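Local atomic coordinates of Non-reducing end alpha-L-arabinofuranosidase BoGH43B (Bacteroides ovatus, PDB entry 5JOZ), a protein that hydrolyses terminal non-reducing alpha-L-arabinofuranosyl residues from the side branches of xyloglucan, converting its S units to X units. Residues 34-39 with 323-328; 165-170 with 203-208; 370-375 with 501-506; 376-381 with 494-499; 394-399 with 418-423. All coordinates share one frame; numbering follows the deposited sequence.

Interaction 1: 34-39 with 323-328; sequences EYFPGL and WTFIRN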
# COMPACT_ATOMS: atom_id res chain seq x y z
N GLU A 34 -6.04 4.28 -4.84
CA GLU A 34 -7.11 5.23 -4.50
C GLU A 34 -7.08 5.74 -3.05
O GLU A 34 -7.95 6.53 -2.67
CB GLU A 34 -8.51 4.64 -4.80
CG GLU A 34 -9.06 3.67 -3.74
CD GLU A 34 -8.67 2.22 -3.95
OE1 GLU A 34 -7.66 1.95 -4.66
OE2 GLU A 34 -9.40 1.34 -3.41
N TYR A 35 -6.12 5.27 -2.24
CA TYR A 35 -6.12 5.57 -0.80
C TYR A 35 -5.38 6.84 -0.43
O TYR A 35 -4.32 7.12 -1.00
CB TYR A 35 -5.59 4.38 -0.00
CG TYR A 35 -6.52 3.20 -0.05
CD1 TYR A 35 -7.73 3.21 0.65
CD2 TYR A 35 -6.20 2.07 -0.79
CE1 TYR A 35 -8.60 2.12 0.61
CE2 TYR A 35 -7.05 0.97 -0.83
CZ TYR A 35 -8.26 1.00 -0.13
OH TYR A 35 -9.09 -0.09 -0.20
N PHE A 36 -5.93 7.59 0.54
CA PHE A 36 -5.39 8.88 0.99
C PHE A 36 -5.16 8.83 2.50
O PHE A 36 -5.98 8.26 3.21
CB PHE A 36 -6.37 10.01 0.67
CG PHE A 36 -5.85 11.39 1.01
CD1 PHE A 36 -5.13 12.12 0.08
CD2 PHE A 36 -6.11 11.97 2.24
CE1 PHE A 36 -4.66 13.39 0.38
CE2 PHE A 36 -5.65 13.24 2.56
CZ PHE A 36 -4.92 13.95 1.62
N PRO A 37 -4.08 9.39 3.02
CA PRO A 37 -2.96 9.95 2.26
C PRO A 37 -2.17 8.91 1.43
O PRO A 37 -2.21 7.70 1.68
CB PRO A 37 -2.11 10.61 3.34
CG PRO A 37 -2.45 9.91 4.61
CD PRO A 37 -3.88 9.49 4.47
N GLY A 38 -1.49 9.40 0.40
CA GLY A 38 -0.84 8.54 -0.58
C GLY A 38 0.63 8.42 -0.28
O GLY A 38 1.21 9.31 0.36
N LEU A 39 1.22 7.31 -0.73
CA LEU A 39 2.66 7.05 -0.64
C LEU A 39 3.22 7.19 0.77
O LEU A 39 3.94 8.15 1.06
CB LEU A 39 3.40 7.98 -1.62
CG LEU A 39 2.81 8.03 -3.03
CD1 LEU A 39 3.67 8.89 -3.97
CD2 LEU A 39 2.62 6.62 -3.57
N TRP A 323 -4.29 5.41 9.78
CA TRP A 323 -5.67 5.63 9.32
C TRP A 323 -5.70 6.18 7.90
O TRP A 323 -4.88 7.04 7.54
CB TRP A 323 -6.47 6.51 10.29
CG TRP A 323 -6.72 5.79 11.58
CD1 TRP A 323 -6.23 6.10 12.81
CD2 TRP A 323 -7.48 4.59 11.74
NE1 TRP A 323 -6.65 5.18 13.74
CE2 TRP A 323 -7.42 4.24 13.11
CE3 TRP A 323 -8.21 3.78 10.86
CZ2 TRP A 323 -8.07 3.11 13.61
CZ3 TRP A 323 -8.85 2.67 11.36
CH2 TRP A 323 -8.78 2.34 12.73
N THR A 324 -6.64 5.67 7.12
CA THR A 324 -6.63 5.83 5.68
C THR A 324 -8.05 6.06 5.12
O THR A 324 -9.00 5.41 5.56
CB THR A 324 -6.03 4.56 5.02
OG1 THR A 324 -4.83 4.19 5.71
CG2 THR A 324 -5.67 4.83 3.58
N PHE A 325 -8.14 6.95 4.13
CA PHE A 325 -9.39 7.35 3.49
C PHE A 325 -9.45 6.86 2.05
O PHE A 325 -8.42 6.52 1.46
CB PHE A 325 -9.50 8.87 3.49
CG PHE A 325 -9.41 9.48 4.84
CD1 PHE A 325 -8.17 9.73 5.43
CD2 PHE A 325 -10.56 9.78 5.55
CE1 PHE A 325 -8.07 10.27 6.71
CE2 PHE A 325 -10.48 10.34 6.82
CZ PHE A 325 -9.23 10.57 7.40
N ILE A 326 -10.66 6.84 1.49
CA ILE A 326 -10.88 6.54 0.07
C ILE A 326 -10.98 7.86 -0.73
O ILE A 326 -11.88 8.67 -0.49
CB ILE A 326 -12.16 5.72 -0.13
CG1 ILE A 326 -12.05 4.38 0.64
CG2 ILE A 326 -12.37 5.47 -1.62
CD1 ILE A 326 -13.31 3.53 0.64
N ARG A 327 -10.05 8.07 -1.67
CA ARG A 327 -9.96 9.31 -2.48
C ARG A 327 -9.81 10.54 -1.58
O ARG A 327 -9.27 10.40 -0.49
CB ARG A 327 -11.12 9.40 -3.46
CG ARG A 327 -11.25 8.13 -4.29
CD ARG A 327 -12.19 8.28 -5.47
NE ARG A 327 -12.40 6.99 -6.12
CZ ARG A 327 -13.15 6.00 -5.63
NH1 ARG A 327 -13.85 6.16 -4.50
NH2 ARG A 327 -13.24 4.84 -6.29
N ASN A 328 -10.26 11.73 -2.01
CA ASN A 328 -10.05 12.96 -1.24
C ASN A 328 -11.15 13.24 -0.19
O ASN A 328 -12.27 13.63 -0.55
CB ASN A 328 -9.93 14.14 -2.20
CG ASN A 328 -8.76 13.98 -3.15
OD1 ASN A 328 -8.94 13.75 -4.35
ND2 ASN A 328 -7.55 14.07 -2.61

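Interaction 2: 165-170 with 203-208; sequences KVASGL and VIQRSK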
# COMPACT_ATOMS: atom_id res chain seq x y z
N LYS A 165 14.99 6.21 -26.25
CA LYS A 165 15.16 4.76 -26.04
C LYS A 165 16.65 4.42 -25.86
O LYS A 165 17.49 4.78 -26.69
CB LYS A 165 14.55 3.98 -27.21
CG LYS A 165 14.68 2.46 -27.16
CD LYS A 165 13.97 1.82 -28.36
CE LYS A 165 14.44 0.41 -28.70
NZ LYS A 165 13.80 -0.65 -27.87
N VAL A 166 16.95 3.75 -24.75
CA VAL A 166 18.31 3.27 -24.44
C VAL A 166 18.42 1.74 -24.34
O VAL A 166 19.49 1.18 -24.52
CB VAL A 166 18.86 3.90 -23.13
CG1 VAL A 166 18.93 5.40 -23.25
CG2 VAL A 166 18.04 3.50 -21.90
N ALA A 167 17.33 1.05 -24.01
CA ALA A 167 17.35 -0.41 -23.85
C ALA A 167 15.93 -0.91 -23.97
O ALA A 167 15.04 -0.13 -24.26
CB ALA A 167 17.94 -0.79 -22.50
N SER A 168 15.72 -2.21 -23.77
CA SER A 168 14.37 -2.75 -23.68
C SER A 168 14.29 -3.91 -22.70
O SER A 168 15.27 -4.26 -22.02
CB SER A 168 13.90 -3.16 -25.09
OG SER A 168 14.29 -4.47 -25.42
N GLY A 169 13.11 -4.49 -22.59
CA GLY A 169 12.92 -5.69 -21.79
C GLY A 169 13.64 -6.84 -22.44
O GLY A 169 13.96 -6.79 -23.63
N LEU A 170 13.89 -7.88 -21.65
CA LEU A 170 14.71 -9.04 -22.04
C LEU A 170 13.92 -10.29 -22.43
O LEU A 170 14.44 -11.40 -22.29
CB LEU A 170 15.68 -9.36 -20.90
CG LEU A 170 16.45 -8.16 -20.34
CD1 LEU A 170 17.38 -8.59 -19.21
CD2 LEU A 170 17.23 -7.45 -21.45
N VAL A 203 15.14 -8.63 -13.42
CA VAL A 203 16.25 -8.86 -14.36
C VAL A 203 17.14 -7.62 -14.43
O VAL A 203 16.72 -6.54 -14.03
CB VAL A 203 15.75 -9.26 -15.78
CG1 VAL A 203 14.85 -10.49 -15.71
CG2 VAL A 203 15.04 -8.11 -16.50
N ILE A 204 18.36 -7.78 -14.93
CA ILE A 204 19.29 -6.64 -15.01
C ILE A 204 20.12 -6.66 -16.30
O ILE A 204 20.29 -7.70 -16.93
CB ILE A 204 20.16 -6.55 -13.73
CG1 ILE A 204 20.79 -5.15 -13.58
CG2 ILE A 204 21.18 -7.67 -13.68
CD1 ILE A 204 21.39 -4.90 -12.22
N GLN A 205 20.58 -5.47 -16.70
CA GLN A 205 21.47 -5.29 -17.84
C GLN A 205 22.36 -4.07 -17.58
O GLN A 205 22.05 -3.25 -16.72
CB GLN A 205 20.66 -5.10 -19.13
CG GLN A 205 19.61 -4.00 -19.05
CD GLN A 205 18.71 -3.97 -20.27
OE1 GLN A 205 19.17 -3.87 -21.40
NE2 GLN A 205 17.40 -4.06 -20.04
N ARG A 206 23.47 -3.96 -18.32
CA ARG A 206 24.43 -2.89 -18.08
C ARG A 206 25.12 -2.37 -19.34
O ARG A 206 25.13 -3.02 -20.39
CB ARG A 206 25.46 -3.33 -17.04
CG ARG A 206 26.67 -4.07 -17.61
CD ARG A 206 27.45 -4.77 -16.52
NE ARG A 206 28.53 -5.60 -17.05
CZ ARG A 206 29.34 -6.36 -16.32
NH1 ARG A 206 29.23 -6.44 -14.99
NH2 ARG A 206 30.29 -7.07 -16.94
N SER A 207 25.71 -1.19 -19.21
CA SER A 207 26.44 -0.55 -20.29
C SER A 207 27.59 0.29 -19.73
O SER A 207 27.55 0.73 -18.59
CB SER A 207 25.48 0.31 -21.10
OG SER A 207 26.16 1.13 -22.03
N LYS A 208 28.62 0.50 -20.54
CA LYS A 208 29.69 1.46 -20.23
C LYS A 208 29.14 2.90 -20.24
O LYS A 208 29.64 3.76 -19.51
CB LYS A 208 30.87 1.33 -21.20
O HOH W 1 17.71 -3.96 -23.87

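Interaction 3: 370-375 with 501-506; sequences LTASAK and FDFRCL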
# COMPACT_ATOMS: atom_id res chain seq x y z
N LEU A 370 -6.04 -12.02 12.91
CA LEU A 370 -6.24 -10.81 13.70
C LEU A 370 -7.61 -10.67 14.33
O LEU A 370 -8.56 -11.36 13.96
CB LEU A 370 -5.92 -9.54 12.89
CG LEU A 370 -6.71 -9.04 11.69
CD1 LEU A 370 -8.19 -8.82 11.95
CD2 LEU A 370 -6.06 -7.74 11.22
N THR A 371 -7.66 -9.76 15.29
CA THR A 371 -8.89 -9.32 15.90
C THR A 371 -8.94 -7.81 15.75
O THR A 371 -7.98 -7.12 16.06
CB THR A 371 -8.94 -9.70 17.39
OG1 THR A 371 -8.98 -11.13 17.49
CG2 THR A 371 -10.19 -9.12 18.06
N ALA A 372 -10.07 -7.33 15.27
CA ALA A 372 -10.32 -5.90 15.13
C ALA A 372 -11.68 -5.65 15.74
O ALA A 372 -12.63 -6.35 15.41
CB ALA A 372 -10.35 -5.53 13.66
N SER A 373 -11.77 -4.68 16.64
CA SER A 373 -13.06 -4.33 17.22
C SER A 373 -13.14 -2.85 17.56
O SER A 373 -12.13 -2.19 17.73
CB SER A 373 -13.33 -5.16 18.48
OG SER A 373 -12.31 -4.97 19.44
N ALA A 374 -14.37 -2.36 17.67
CA ALA A 374 -14.63 -0.96 17.90
C ALA A 374 -15.91 -0.80 18.70
O ALA A 374 -16.92 -1.41 18.39
CB ALA A 374 -14.77 -0.23 16.56
N LYS A 375 -15.84 0.05 19.72
CA LYS A 375 -17.02 0.45 20.48
C LYS A 375 -17.61 1.68 19.77
O LYS A 375 -16.91 2.68 19.58
CB LYS A 375 -16.62 0.80 21.91
CG LYS A 375 -17.75 1.04 22.91
CD LYS A 375 -17.28 1.99 24.01
CE LYS A 375 -17.98 1.78 25.33
NZ LYS A 375 -17.53 2.80 26.33
N PHE A 501 -10.89 1.77 18.95
CA PHE A 501 -10.69 0.79 17.89
C PHE A 501 -9.44 -0.03 18.23
O PHE A 501 -8.35 0.54 18.31
CB PHE A 501 -10.50 1.50 16.54
CG PHE A 501 -10.55 0.58 15.35
CD1 PHE A 501 -9.46 -0.25 15.03
CD2 PHE A 501 -11.66 0.56 14.51
CE1 PHE A 501 -9.51 -1.09 13.92
CE2 PHE A 501 -11.71 -0.28 13.40
CZ PHE A 501 -10.64 -1.10 13.11
N ASP A 502 -9.64 -1.33 18.47
CA ASP A 502 -8.58 -2.29 18.74
C ASP A 502 -8.17 -2.98 17.46
O ASP A 502 -9.02 -3.39 16.68
CB ASP A 502 -9.05 -3.39 19.70
CG ASP A 502 -9.18 -2.91 21.14
OD1 ASP A 502 -8.89 -1.73 21.47
OD2 ASP A 502 -9.59 -3.76 21.96
N PHE A 503 -6.87 -3.15 17.28
CA PHE A 503 -6.34 -3.85 16.12
C PHE A 503 -5.19 -4.74 16.61
O PHE A 503 -4.14 -4.22 16.99
CB PHE A 503 -5.85 -2.83 15.09
CG PHE A 503 -5.65 -3.39 13.72
CD1 PHE A 503 -6.75 -3.72 12.92
CD2 PHE A 503 -4.37 -3.60 13.21
CE1 PHE A 503 -6.58 -4.25 11.65
CE2 PHE A 503 -4.20 -4.13 11.94
CZ PHE A 503 -5.31 -4.45 11.16
N ARG A 504 -5.40 -6.05 16.63
CA ARG A 504 -4.40 -6.98 17.16
C ARG A 504 -3.98 -7.99 16.11
O ARG A 504 -4.77 -8.83 15.71
CB ARG A 504 -4.95 -7.70 18.39
CG ARG A 504 -3.86 -8.33 19.24
CD ARG A 504 -4.48 -9.11 20.38
NE ARG A 504 -5.43 -8.30 21.14
CZ ARG A 504 -5.15 -7.58 22.23
NH1 ARG A 504 -3.92 -7.55 22.76
NH2 ARG A 504 -6.13 -6.87 22.81
N CYS A 505 -2.72 -7.89 15.66
CA CYS A 505 -2.12 -8.85 14.75
C CYS A 505 -1.54 -10.05 15.52
O CYS A 505 -0.85 -9.89 16.55
CB CYS A 505 -1.02 -8.19 13.93
SG CYS A 505 -1.55 -6.78 12.94
N LEU A 506 -1.80 -11.25 15.02
CA LEU A 506 -1.45 -12.48 15.74
C LEU A 506 -0.68 -13.49 14.88
O LEU A 506 -0.75 -14.69 15.16
CB LEU A 506 -2.74 -13.11 16.28
CG LEU A 506 -3.50 -12.22 17.26
CD1 LEU A 506 -4.96 -12.64 17.36
CD2 LEU A 506 -2.81 -12.23 18.62

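Interaction 4: 376-381 with 494-499; sequences VNFIPK and NPADFD. With CA (calcium ion), chain C.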
# COMPACT_ATOMS: atom_id res chain seq x y z
N VAL A 376 -18.88 1.59 19.39
CA VAL A 376 -19.55 2.62 18.61
C VAL A 376 -20.92 2.98 19.20
O VAL A 376 -21.66 2.11 19.68
CB VAL A 376 -19.66 2.21 17.12
CG1 VAL A 376 -20.45 0.92 16.96
CG2 VAL A 376 -20.27 3.32 16.27
N ASN A 377 -21.21 4.27 19.18
CA ASN A 377 -22.51 4.81 19.52
C ASN A 377 -23.16 5.25 18.21
O ASN A 377 -22.65 6.17 17.55
CB ASN A 377 -22.37 5.99 20.50
CG ASN A 377 -23.71 6.46 21.07
OD1 ASN A 377 -24.65 5.68 21.23
ND2 ASN A 377 -23.80 7.74 21.37
N PHE A 378 -24.26 4.61 17.82
CA PHE A 378 -24.96 4.99 16.59
C PHE A 378 -26.45 4.69 16.65
O PHE A 378 -26.84 3.53 16.71
CB PHE A 378 -24.35 4.32 15.35
CG PHE A 378 -25.02 4.73 14.06
CD1 PHE A 378 -25.05 6.07 13.67
CD2 PHE A 378 -25.64 3.79 13.24
CE1 PHE A 378 -25.69 6.45 12.49
CE2 PHE A 378 -26.27 4.17 12.06
CZ PHE A 378 -26.29 5.50 11.69
N ILE A 379 -27.26 5.75 16.61
CA ILE A 379 -28.72 5.63 16.56
C ILE A 379 -29.18 5.93 15.14
O ILE A 379 -29.16 7.10 14.73
CB ILE A 379 -29.41 6.60 17.55
CG1 ILE A 379 -28.89 6.40 18.98
CG2 ILE A 379 -30.93 6.45 17.48
CD1 ILE A 379 -29.10 5.00 19.55
N PRO A 380 -29.58 4.90 14.37
CA PRO A 380 -30.17 5.17 13.06
C PRO A 380 -31.65 5.51 13.20
O PRO A 380 -32.32 4.91 14.03
CB PRO A 380 -29.99 3.84 12.32
CG PRO A 380 -30.01 2.81 13.38
CD PRO A 380 -29.47 3.45 14.64
N LYS A 381 -32.14 6.46 12.41
CA LYS A 381 -33.54 6.87 12.48
C LYS A 381 -34.40 6.31 11.33
O LYS A 381 -35.62 6.34 11.44
CB LYS A 381 -33.65 8.41 12.54
N ASN A 494 -27.92 11.22 12.51
CA ASN A 494 -27.00 11.29 13.64
C ASN A 494 -25.58 10.85 13.29
O ASN A 494 -25.37 10.04 12.39
CB ASN A 494 -27.49 10.37 14.76
CG ASN A 494 -28.88 10.72 15.26
OD1 ASN A 494 -29.19 11.89 15.51
ND2 ASN A 494 -29.72 9.71 15.43
N PRO A 495 -24.60 11.36 14.03
CA PRO A 495 -23.24 10.87 13.87
C PRO A 495 -23.05 9.47 14.47
O PRO A 495 -23.81 9.06 15.34
CB PRO A 495 -22.41 11.89 14.66
CG PRO A 495 -23.34 12.47 15.66
CD PRO A 495 -24.69 12.47 15.00
N ALA A 496 -22.05 8.76 13.97
CA ALA A 496 -21.59 7.51 14.58
C ALA A 496 -20.29 7.81 15.33
O ALA A 496 -19.32 8.23 14.71
CB ALA A 496 -21.37 6.46 13.51
N ASP A 497 -20.30 7.62 16.64
CA ASP A 497 -19.16 7.96 17.50
C ASP A 497 -18.43 6.70 17.90
O ASP A 497 -18.99 5.82 18.56
CB ASP A 497 -19.64 8.69 18.75
CG ASP A 497 -20.17 10.09 18.46
OD1 ASP A 497 -19.96 10.63 17.35
OD2 ASP A 497 -20.79 10.69 19.35
N PHE A 498 -17.16 6.61 17.50
CA PHE A 498 -16.31 5.47 17.83
C PHE A 498 -15.41 5.87 18.98
O PHE A 498 -14.52 6.69 18.81
CB PHE A 498 -15.48 5.07 16.61
CG PHE A 498 -16.30 4.54 15.47
CD1 PHE A 498 -16.96 5.40 14.62
CD2 PHE A 498 -16.46 3.18 15.29
CE1 PHE A 498 -17.73 4.92 13.58
CE2 PHE A 498 -17.23 2.69 14.25
CZ PHE A 498 -17.86 3.55 13.39
N ASP A 499 -15.66 5.28 20.14
CA ASP A 499 -14.90 5.58 21.35
C ASP A 499 -13.48 5.02 21.24
O ASP A 499 -12.51 5.68 21.62
CB ASP A 499 -15.62 4.98 22.57
CG ASP A 499 -15.11 5.53 23.89
OD1 ASP A 499 -14.24 6.42 23.90
OD2 ASP A 499 -15.60 5.05 24.93
CA CA C . -11.95 7.06 23.46
O HOH W 2 -25.82 8.47 17.42
O HOH W 3 -28.70 8.36 12.13
O HOH W 4 -11.21 5.08 24.61
O HOH W 5 -11.08 8.42 25.27

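Interaction 5: 394-399 with 418-423; sequences DDKNHY and LKDKVV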
# COMPACT_ATOMS: atom_id res chain seq x y z
N ASP A 394 -12.57 -3.72 -2.62
CA ASP A 394 -12.75 -2.58 -3.53
C ASP A 394 -14.22 -2.11 -3.45
O ASP A 394 -14.95 -2.54 -2.56
CB ASP A 394 -12.29 -2.95 -4.97
CG ASP A 394 -13.05 -4.13 -5.57
OD1 ASP A 394 -14.27 -4.22 -5.39
OD2 ASP A 394 -12.43 -4.99 -6.25
N ASP A 395 -14.64 -1.24 -4.37
CA ASP A 395 -16.01 -0.68 -4.35
C ASP A 395 -17.12 -1.71 -4.58
O ASP A 395 -18.26 -1.47 -4.20
CB ASP A 395 -16.15 0.45 -5.39
CG ASP A 395 -15.29 1.68 -5.06
OD1 ASP A 395 -14.82 1.79 -3.91
OD2 ASP A 395 -15.10 2.55 -5.95
N LYS A 396 -16.79 -2.82 -5.23
CA LYS A 396 -17.75 -3.88 -5.56
C LYS A 396 -17.63 -5.11 -4.66
O LYS A 396 -18.43 -6.02 -4.78
CB LYS A 396 -17.55 -4.32 -7.03
CG LYS A 396 -17.80 -3.20 -8.05
CD LYS A 396 -17.42 -3.59 -9.47
CE LYS A 396 -17.67 -2.42 -10.42
NZ LYS A 396 -17.16 -2.65 -11.80
N ASN A 397 -16.63 -5.15 -3.77
CA ASN A 397 -16.36 -6.35 -2.97
C ASN A 397 -15.95 -5.97 -1.55
O ASN A 397 -14.85 -5.47 -1.31
CB ASN A 397 -15.29 -7.21 -3.64
CG ASN A 397 -15.80 -7.88 -4.92
OD1 ASN A 397 -16.37 -8.98 -4.89
ND2 ASN A 397 -15.59 -7.23 -6.05
N HIS A 398 -16.86 -6.19 -0.61
CA HIS A 398 -16.68 -5.76 0.77
C HIS A 398 -17.72 -6.37 1.68
O HIS A 398 -18.87 -6.56 1.26
CB HIS A 398 -16.79 -4.22 0.87
CG HIS A 398 -18.07 -3.67 0.31
ND1 HIS A 398 -19.18 -3.45 1.09
CD2 HIS A 398 -18.40 -3.29 -0.95
CE1 HIS A 398 -20.15 -2.95 0.34
NE2 HIS A 398 -19.71 -2.84 -0.90
N TYR A 399 -17.32 -6.66 2.92
CA TYR A 399 -18.23 -7.20 3.93
C TYR A 399 -18.52 -6.12 4.95
O TYR A 399 -17.60 -5.55 5.51
CB TYR A 399 -17.59 -8.39 4.64
CG TYR A 399 -17.13 -9.51 3.73
CD1 TYR A 399 -17.94 -10.00 2.70
CD2 TYR A 399 -15.87 -10.11 3.91
CE1 TYR A 399 -17.52 -11.03 1.88
CE2 TYR A 399 -15.44 -11.15 3.09
CZ TYR A 399 -16.27 -11.61 2.08
OH TYR A 399 -15.86 -12.64 1.27
N LEU A 418 -20.66 -8.73 -3.24
CA LEU A 418 -19.68 -9.33 -4.16
C LEU A 418 -20.14 -9.15 -5.59
O LEU A 418 -21.33 -9.29 -5.89
CB LEU A 418 -19.52 -10.83 -3.90
CG LEU A 418 -18.98 -11.25 -2.53
CD1 LEU A 418 -19.13 -12.76 -2.34
CD2 LEU A 418 -17.53 -10.83 -2.36
N LYS A 419 -19.19 -8.83 -6.47
CA LYS A 419 -19.50 -8.49 -7.86
C LYS A 419 -20.60 -7.41 -7.94
O LYS A 419 -21.48 -7.47 -8.80
CB LYS A 419 -19.88 -9.75 -8.65
CG LYS A 419 -18.76 -10.77 -8.78
CD LYS A 419 -17.58 -10.22 -9.59
CE LYS A 419 -17.03 -11.22 -10.60
NZ LYS A 419 -16.35 -12.38 -9.95
N ASP A 420 -20.53 -6.46 -7.01
CA ASP A 420 -21.46 -5.33 -6.90
C ASP A 420 -22.94 -5.71 -6.63
O ASP A 420 -23.84 -4.92 -6.88
CB ASP A 420 -21.34 -4.45 -8.16
CG ASP A 420 -21.63 -2.98 -7.90
OD1 ASP A 420 -21.15 -2.43 -6.89
OD2 ASP A 420 -22.33 -2.36 -8.73
N LYS A 421 -23.17 -6.91 -6.08
CA LYS A 421 -24.50 -7.39 -5.71
C LYS A 421 -24.44 -7.86 -4.27
O LYS A 421 -23.47 -8.49 -3.86
CB LYS A 421 -24.94 -8.56 -6.60
N VAL A 422 -25.50 -7.57 -3.51
CA VAL A 422 -25.64 -8.09 -2.15
C VAL A 422 -26.02 -9.58 -2.22
O VAL A 422 -27.03 -9.92 -2.82
CB VAL A 422 -26.70 -7.28 -1.37
CG1 VAL A 422 -27.00 -7.90 -0.00
CG2 VAL A 422 -26.24 -5.83 -1.22
N VAL A 423 -25.21 -10.46 -1.61
CA VAL A 423 -25.41 -11.93 -1.69
C VAL A 423 -25.90 -12.60 -0.40
O VAL A 423 -26.44 -13.70 -0.46
CB VAL A 423 -24.14 -12.70 -2.18
CG1 VAL A 423 -23.77 -12.29 -3.60
CG2 VAL A 423 -22.95 -12.52 -1.25

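Interaction 1: 34-39 with 323-328
F36 and F325 form an antiparallel hydrogen-bonded pair. F36 N donates to F325 O at 2.9 Å. F325 N donates to F36 O at 2.7 Å, nearly along the C=O axis. A third bond, R327 N to E34 O (2.8 Å), extends the pairing past Y35 and I326. The two phenylalanines leave the same face with different first torsions. F36 has CG anti to its backbone N (chi1 -176°), and its CB lies 3.1 Å from R327 O; F325 has CG beside its own N (chi1 -57°), which turns its ring edge to F36 O, with CD1 3.4 Å from that oxygen in the ring plane. P37, preceded by a cis peptide bond, brings its CD to the F325 edge as well. On the other face Y35 and I326 both place their first branch beside the backbone N and lie side by side, Y35 CE1 reaching I326 CG1 at 4.1 Å. T324 CG2 crosses Y35 at about a right angle, 3.6 Å from its CB. The carboxylate carbon of E34 covers one face of the Y35 ring near the rim, and R392 takes both E34 OE2, in a salt bridge, and Y35 OH. This buried two-stranded antiparallel sheet joins the GH43 catalytic domain to the concanavalin A-like C-terminal domain, a pairing of domains known from GH43 beta-xylosidases.

Interaction 2: 165-170 with 203-208
With no backbone bond and A167 CA 8.8 Å from Q205 CA, Q205 reaches across from strand 201-207 to bridge the segments. From CB, its CG takes the crowded position between backbone N and carbonyl carbon (chi1 53°), and the chain then runs extended, carrying the amide to the other segment. CD lies 4.0 Å from A167 CB. OE1 comes closer to that methyl, at 3.5 Å, and accepts from a water that accepts from S168 N. NE2 donates to S168 O at 2.9 Å, with an N-H...O angle of 167° and the acceptor almost in the amide plane. One amide thus serves S168 on both sides, directly at O and through water at N, which fixes its rotation. Beside NE2 lies L170 CD2, while L170 CD1 slides past V203 CG2 at 3.6 Å. The contact bridges the outermost strand 159-168 of one four-stranded antiparallel sheet and the inner strand 201-207 of the next; F147 of strand 146-152 also touches Q205, and N220 packs on L170 and V203.

Interaction 3: 370-375 with 501-506
L370 holds CG in the crowded position between its backbone N and carbonyl carbon (chi1 67°), whereas F503 sets CG anti to its N (chi1 -163°); these torsions carry L370 CD2 to the tip of the F503 ring, 3.4 Å from CZ. F501 has the same anti arrangement, so its CD2 meets A374 CB at 3.8 Å, and F503 CD1 lies at the edge of the F501 ring, in that ring's plane. A372 CB touches both rings, 4.1 Å from F503 CD1 and more loosely at F501 CZ. All these groups share one face of an antiparallel pair whose strand axes run 174° apart. Its hydrogen-bonded pairs are T371 with R504 and S373 with D502, the tightest bond being D502 N to S373 O at 2.7 Å. S373 O also lies over one face of the F501 ring. On the opposite face S373 OG approaches D502 CB at 3.6 Å, while the D502 carboxylate is held by a salt bridge to R311. The chemistry is therefore split by face: apolar contacts on one side, polar and charged groups on the other, with the amides and carbonyls of both hydrogen-bonded pairs satisfied across the strands.

Interaction 4: 376-381 with 494-499
The backbones run antiparallel, with N377 and D497 a hydrogen-bonded pair in which N377 N donates to D497 O at 2.8 Å and D497 N donates back to N377 O. V376 places CG2 anti to its backbone N, over the centre of the F498 ring; the methyl is 3.7 Å from the centroid and 13° off the normal, a CH-pi contact. F378 turns its ring edge to two carbonyls, CE1 to N494 O and CD1 to P495 O, while CD1 also meets A496 CB at 3.7 Å. Farther along, the N494 side chain joins the segments: its ND2 donates to I379 O at 2.8 Å, on a lone pair and in plane with both groups. Two waters join I379 N to P495 O and I379 O to N494 N. At the other end D499 binds calcium through O and OD1, each at 2.4 Å; D313, G341 and two waters complete the site. These are paired strands of a concanavalin A-like beta-sandwich, with D499, within strand 496-505, supplying its calcium site.

Interaction 5: 394-399 with 418-423
Two hydrogen bonds cross this contact, both donated by backbone amides of the type I' turn from L418 to K421. D420 N reaches K396 O at 3.1 Å, on a carbonyl lone pair. K419 N meets the side-chain oxygen OD1 of N397 at 3.2 Å, but from 47° above the amide plane, away from a lone pair. Within 394-399, D394 OD1 accepts from K396 N at 2.9 Å in an Asx turn, and N397 ND2 adds a weak bond to the same oxygen; N397 thus connects the two turns, though only weakly on the D394 side. Two van der Waals contacts set carbon against oxygen. L418 CD2 lies 3.3 Å from N397 OD1, the side chains crossing at about a right angle. K396 CG passes D420 OD1 at 3.6 Å, while the charged tips, K396 NZ and D420 OD2, stay 6.0 Å apart. The apolar contact is L418 CD2 to Y399 CE1, at 4.2 Å. The turn joins strands 409-418 and 421-429, and 397-406 is the next strand beside 409-418; V473 of helix 470-473 packs against D394 and N397.

Interactions 3 and 4 are successive parts of one pairing, strand 370-377 with 496-505, and join through a K375 to D499 salt bridge (NZ to OD2, 3.3 Å) beside the calcium. Interaction 1 connects this C-terminal domain to the catalytic one: W323 packs on F501 of interaction 3 (CH2 to CD1, 3.5 Å), and R327 makes a salt bridge to D395 of interaction 5 (NH2 to OD2, 3.0 Å). Interaction 2 stands apart in the catalytic domain, centres about 35 Å from interaction 1 and about 57 Å from interaction 4. Toward the inferred catalytic residues, the E34 side chain lies about 11 Å from that of D16, and V203 about 10 Å from E176.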